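Inosine-uridine nucleoside N-ribohydrolase (Xanthomonas oryzae pv. oryzae, PDB 4KL0) binds calcium in a nucleoside hydrolase-like fold and may hydrolyse N-glycosidic bonds of nucleosides. Local coordinates at residues Y46-Q51 against L320-A325; L79-F84 against D125-D130. All coordinates share one frame; numbering follows the deposited sequence.

Interaction 1: Y46-Q51 against L320-A325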
# COMPACT_ATOMS: atom_id res chain seq x y z
N TYR A 46 3.05 -6.16 -0.41
CA TYR A 46 3.27 -7.28 -1.32
C TYR A 46 3.41 -8.56 -0.48
O TYR A 46 2.92 -9.65 -0.86
CB TYR A 46 4.57 -7.12 -2.12
CG TYR A 46 4.71 -5.86 -2.93
CD1 TYR A 46 3.61 -5.07 -3.25
CD2 TYR A 46 5.94 -5.44 -3.37
CE1 TYR A 46 3.75 -3.87 -3.96
CE2 TYR A 46 6.10 -4.28 -4.09
CZ TYR A 46 5.01 -3.49 -4.39
OH TYR A 46 5.23 -2.32 -5.06
N THR A 47 4.10 -8.42 0.68
CA THR A 47 4.35 -9.58 1.57
C THR A 47 3.04 -10.13 2.16
O THR A 47 2.78 -11.33 2.05
CB THR A 47 5.31 -9.21 2.67
OG1 THR A 47 6.53 -8.77 2.06
CG2 THR A 47 5.66 -10.41 3.56
N ILE A 48 2.21 -9.27 2.75
CA ILE A 48 0.91 -9.80 3.17
C ILE A 48 0.03 -10.28 2.03
O ILE A 48 -0.75 -11.21 2.25
CB ILE A 48 0.13 -8.92 4.09
CG1 ILE A 48 -0.37 -7.66 3.40
CG2 ILE A 48 0.99 -8.52 5.35
CD1 ILE A 48 -1.47 -6.95 4.19
N ALA A 49 0.13 -9.68 0.84
CA ALA A 49 -0.63 -10.18 -0.31
C ALA A 49 -0.21 -11.60 -0.65
O ALA A 49 -1.07 -12.38 -1.09
CB ALA A 49 -0.47 -9.29 -1.53
N LYS A 50 1.06 -11.94 -0.51
CA LYS A 50 1.47 -13.33 -0.77
C LYS A 50 0.68 -14.31 0.06
O LYS A 50 0.20 -15.32 -0.48
CB LYS A 50 2.97 -13.53 -0.52
CG LYS A 50 3.40 -14.96 -0.36
CD LYS A 50 3.13 -15.77 -1.61
CE LYS A 50 3.53 -17.23 -1.30
NZ LYS A 50 4.84 -17.29 -0.53
N GLN A 51 0.51 -14.02 1.36
CA GLN A 51 -0.21 -14.95 2.21
C GLN A 51 -1.70 -14.92 1.88
O GLN A 51 -2.38 -15.95 1.91
CB GLN A 51 -0.01 -14.62 3.70
CG GLN A 51 -0.66 -15.67 4.59
CD GLN A 51 -0.08 -17.04 4.45
OE1 GLN A 51 1.08 -17.24 4.01
NE2 GLN A 51 -0.89 -18.02 4.82
N LEU A 320 -2.71 -1.83 5.57
CA LEU A 320 -4.06 -1.69 6.06
C LEU A 320 -5.04 -1.40 4.93
O LEU A 320 -6.20 -1.80 5.00
CB LEU A 320 -4.14 -0.56 7.10
CG LEU A 320 -3.51 -0.99 8.42
CD1 LEU A 320 -3.27 0.28 9.32
CD2 LEU A 320 -4.43 -1.96 9.18
N THR A 321 -4.61 -0.66 3.91
CA THR A 321 -5.48 -0.37 2.75
C THR A 321 -5.88 -1.66 2.05
O THR A 321 -7.04 -1.85 1.70
CB THR A 321 -4.75 0.60 1.80
OG1 THR A 321 -4.45 1.79 2.54
CG2 THR A 321 -5.60 0.97 0.61
N LEU A 322 -4.90 -2.54 1.86
CA LEU A 322 -5.19 -3.84 1.29
C LEU A 322 -6.17 -4.65 2.17
O LEU A 322 -7.15 -5.23 1.62
CB LEU A 322 -3.88 -4.61 1.02
CG LEU A 322 -4.17 -6.03 0.47
CD1 LEU A 322 -4.85 -5.92 -0.88
CD2 LEU A 322 -2.88 -6.80 0.31
N LEU A 323 -5.96 -4.64 3.48
CA LEU A 323 -6.87 -5.33 4.38
C LEU A 323 -8.26 -4.72 4.26
O LEU A 323 -9.28 -5.44 4.29
CB LEU A 323 -6.36 -5.31 5.82
CG LEU A 323 -5.04 -6.08 6.07
CD1 LEU A 323 -4.73 -6.12 7.57
CD2 LEU A 323 -5.12 -7.53 5.57
N ALA A 324 -8.32 -3.41 4.06
CA ALA A 324 -9.63 -2.76 3.90
C ALA A 324 -10.33 -3.07 2.58
O ALA A 324 -11.56 -2.87 2.47
CB ALA A 324 -9.47 -1.20 4.12
N ALA A 325 -9.58 -3.56 1.57
CA ALA A 325 -10.07 -3.80 0.23
C ALA A 325 -10.72 -5.15 0.07
O ALA A 325 -11.42 -5.36 -0.94
CB ALA A 325 -8.88 -3.72 -0.78
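Ile48 and Ala49 of helix 41-54 meet Leu322 and Leu323 of helix 317-325. Both helices pack beside the mainly parallel sheet of the nucleoside hydrolase fold. Their short axes run 34° apart and come no closer than 10.2 Å, so side chains fill the gap. The tight part is a patch of methyl and methylene groups. Leu322 carries CG anti to its own N (chi1 178°), which sends CD2 across to the other helix. There CD2 touches two neighbours, 3.9 Å from Ala49 CB and 4.1 Å from Ile48 CG1. Ile48 and Leu322 pass alongside each other in opposite directions. Ile48 holds CG1 between its N and carbonyl carbon (chi1 69°), and CD1 continues toward the next leucine. Leu323 crosses the Ile48 side chain at about a right angle. Its CB points to one side of the partner helix, but its branched end comes nearer. All four residues are buried, and the join is purely apolar. It gives way to a more open side at Lys50, which is partly exposed and whose NZ hydrogen-bonds to Leu87 O. Helix 358-372 covers Leu323 through Leu365. Leu322 also lies near the first calcium site, its side chain about 6 Å from that of the metal ligand Ile151. On the Leu323 side of the patch, Ile48 CD1 meets Leu323 CD2 at 3.9 Å.

Interaction 2: L79-F84 against D125-D130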
# COMPACT_ATOMS: atom_id res chain seq x y z
N LEU A 79 12.33 -3.52 -8.79
CA LEU A 79 12.31 -3.96 -7.40
C LEU A 79 11.03 -4.73 -6.99
O LEU A 79 11.11 -5.72 -6.31
CB LEU A 79 12.53 -2.76 -6.48
CG LEU A 79 12.43 -3.00 -4.99
CD1 LEU A 79 13.29 -2.02 -4.35
CD2 LEU A 79 10.97 -2.81 -4.50
N ALA A 80 9.86 -4.24 -7.41
CA ALA A 80 8.64 -4.95 -7.12
C ALA A 80 8.70 -6.36 -7.68
O ALA A 80 8.38 -7.33 -6.98
CB ALA A 80 7.41 -4.20 -7.64
N LYS A 81 9.15 -6.48 -8.93
CA LYS A 81 9.17 -7.79 -9.54
C LYS A 81 10.20 -8.70 -8.84
O LYS A 81 9.91 -9.89 -8.57
CB LYS A 81 9.42 -7.63 -11.04
CG LYS A 81 9.56 -8.96 -11.81
CD LYS A 81 8.22 -9.65 -11.88
CE LYS A 81 8.25 -10.83 -12.84
NZ LYS A 81 6.95 -11.51 -12.74
N GLY A 82 11.35 -8.14 -8.47
CA GLY A 82 12.30 -8.85 -7.61
C GLY A 82 11.72 -9.37 -6.30
O GLY A 82 12.06 -10.48 -5.85
N VAL A 83 10.86 -8.58 -5.66
CA VAL A 83 10.22 -9.00 -4.44
C VAL A 83 9.17 -10.08 -4.69
O VAL A 83 9.18 -11.12 -4.02
CB VAL A 83 9.60 -7.81 -3.70
CG1 VAL A 83 8.68 -8.27 -2.53
CG2 VAL A 83 10.70 -6.86 -3.19
N PHE A 84 8.33 -9.91 -5.72
CA PHE A 84 7.38 -10.98 -6.06
C PHE A 84 8.08 -12.32 -6.37
O PHE A 84 7.61 -13.36 -5.93
CB PHE A 84 6.46 -10.55 -7.20
CG PHE A 84 5.57 -9.41 -6.84
CD1 PHE A 84 4.76 -9.46 -5.69
CD2 PHE A 84 5.54 -8.30 -7.64
CE1 PHE A 84 3.94 -8.34 -5.37
CE2 PHE A 84 4.74 -7.18 -7.35
CZ PHE A 84 3.93 -7.24 -6.22
N ASP A 125 14.43 -6.21 -18.39
CA ASP A 125 13.53 -6.87 -19.32
C ASP A 125 12.52 -7.82 -18.63
O ASP A 125 11.65 -8.41 -19.30
CB ASP A 125 14.33 -7.54 -20.48
CG ASP A 125 15.01 -6.50 -21.44
OD1 ASP A 125 14.32 -5.54 -21.91
OD2 ASP A 125 16.25 -6.64 -21.72
N ALA A 126 12.57 -7.93 -17.29
CA ALA A 126 11.53 -8.69 -16.58
C ALA A 126 10.23 -7.90 -16.31
O ALA A 126 9.23 -8.49 -15.90
CB ALA A 126 12.06 -9.27 -15.26
N VAL A 127 10.26 -6.58 -16.53
CA VAL A 127 9.08 -5.74 -16.33
C VAL A 127 8.63 -5.10 -17.66
O VAL A 127 9.43 -4.96 -18.62
CB VAL A 127 9.35 -4.70 -15.23
CG1 VAL A 127 9.85 -5.44 -13.95
CG2 VAL A 127 10.37 -3.75 -15.67
N HIS A 128 7.36 -4.70 -17.72
CA HIS A 128 6.72 -4.28 -18.97
C HIS A 128 6.65 -2.73 -19.01
O HIS A 128 6.69 -2.09 -17.97
CB HIS A 128 5.36 -4.93 -19.07
CG HIS A 128 5.42 -6.43 -19.12
ND1 HIS A 128 5.69 -7.13 -20.28
CD2 HIS A 128 5.24 -7.36 -18.16
CE1 HIS A 128 5.67 -8.42 -20.03
NE2 HIS A 128 5.41 -8.60 -18.74
N THR A 129 6.63 -2.13 -20.20
CA THR A 129 6.80 -0.69 -20.27
C THR A 129 5.51 -0.05 -20.67
O THR A 129 5.42 1.17 -20.82
CB THR A 129 7.91 -0.29 -21.27
OG1 THR A 129 7.84 -1.15 -22.41
CG2 THR A 129 9.29 -0.41 -20.61
N ASP A 130 4.49 -0.89 -20.83
CA ASP A 130 3.24 -0.40 -21.41
C ASP A 130 2.10 -0.14 -20.41
O ASP A 130 0.92 -0.30 -20.76
CB ASP A 130 2.79 -1.26 -22.61
CG ASP A 130 2.87 -2.75 -22.34
OD1 ASP A 130 3.46 -3.12 -21.29
OD2 ASP A 130 2.34 -3.56 -23.16
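Lys81 lays the aliphatic part of its side chain against Ala126 and Val127. The contact joins helix 70-86 of the nucleoside hydrolase fold to the connection between helices 104-110 and 133-141. In the first shell, Val127 CG1 sits 3.7 Å from Lys81 CB and 4.1 Å from Lys81 CG. The two side chains run past each other in opposite directions. Val127 turns CG1 anti to its carbonyl carbon (chi1 -53°), and this branch does the touching. Ala126 borders the next part of the lysine. Its methyl CB lies 4.3 Å from Lys81 CG, and its carbonyl O lies 4.0 Å from Lys81 CE. These are van der Waals contacts between partly exposed residues. The lysine chain starts with CG anti to its N and then bends at chi2 (70°). Val94 of strand 93-96 also touches the Lys81 side chain. The same strand also binds the loop: the backbone of His128 is hydrogen-bonded to Val94 and Arg96. Strand 93-96 therefore contacts both partners. Farther along the loop, Asp130 OD1 forms a weak, long ion pair with Arg93 NH2. The ammonium end of Lys81 is held in this outer shell by the approach to strand 93-96. Its NZ is bonded weakly to Pro90 O and makes its stronger hydrogen bond to Val92 O.

Overall arrangement
Interaction 2 is nested within the chain loop closed by interaction 1. The order is 46-51, 79-84, 125-130 and 320-325. Their centres lie 19 Å apart. Interaction 1 is buried, its centre about 8 Å from the chain centre, while interaction 2 is at the surface, its centre about 17 Å from the chain centre. Helices 41-54 and 70-86 connect them by direct packing. Tyr46 CB approaches Phe84 CE1 at 3.5 Å, and their ring planes meet at about 40°. Tyr46 also packs on Ala80 and Val83. A continuous line of packing thus runs from helix 317-325, which carries the calcium ligand Asp318, out to the loop beside edge strand 93-96.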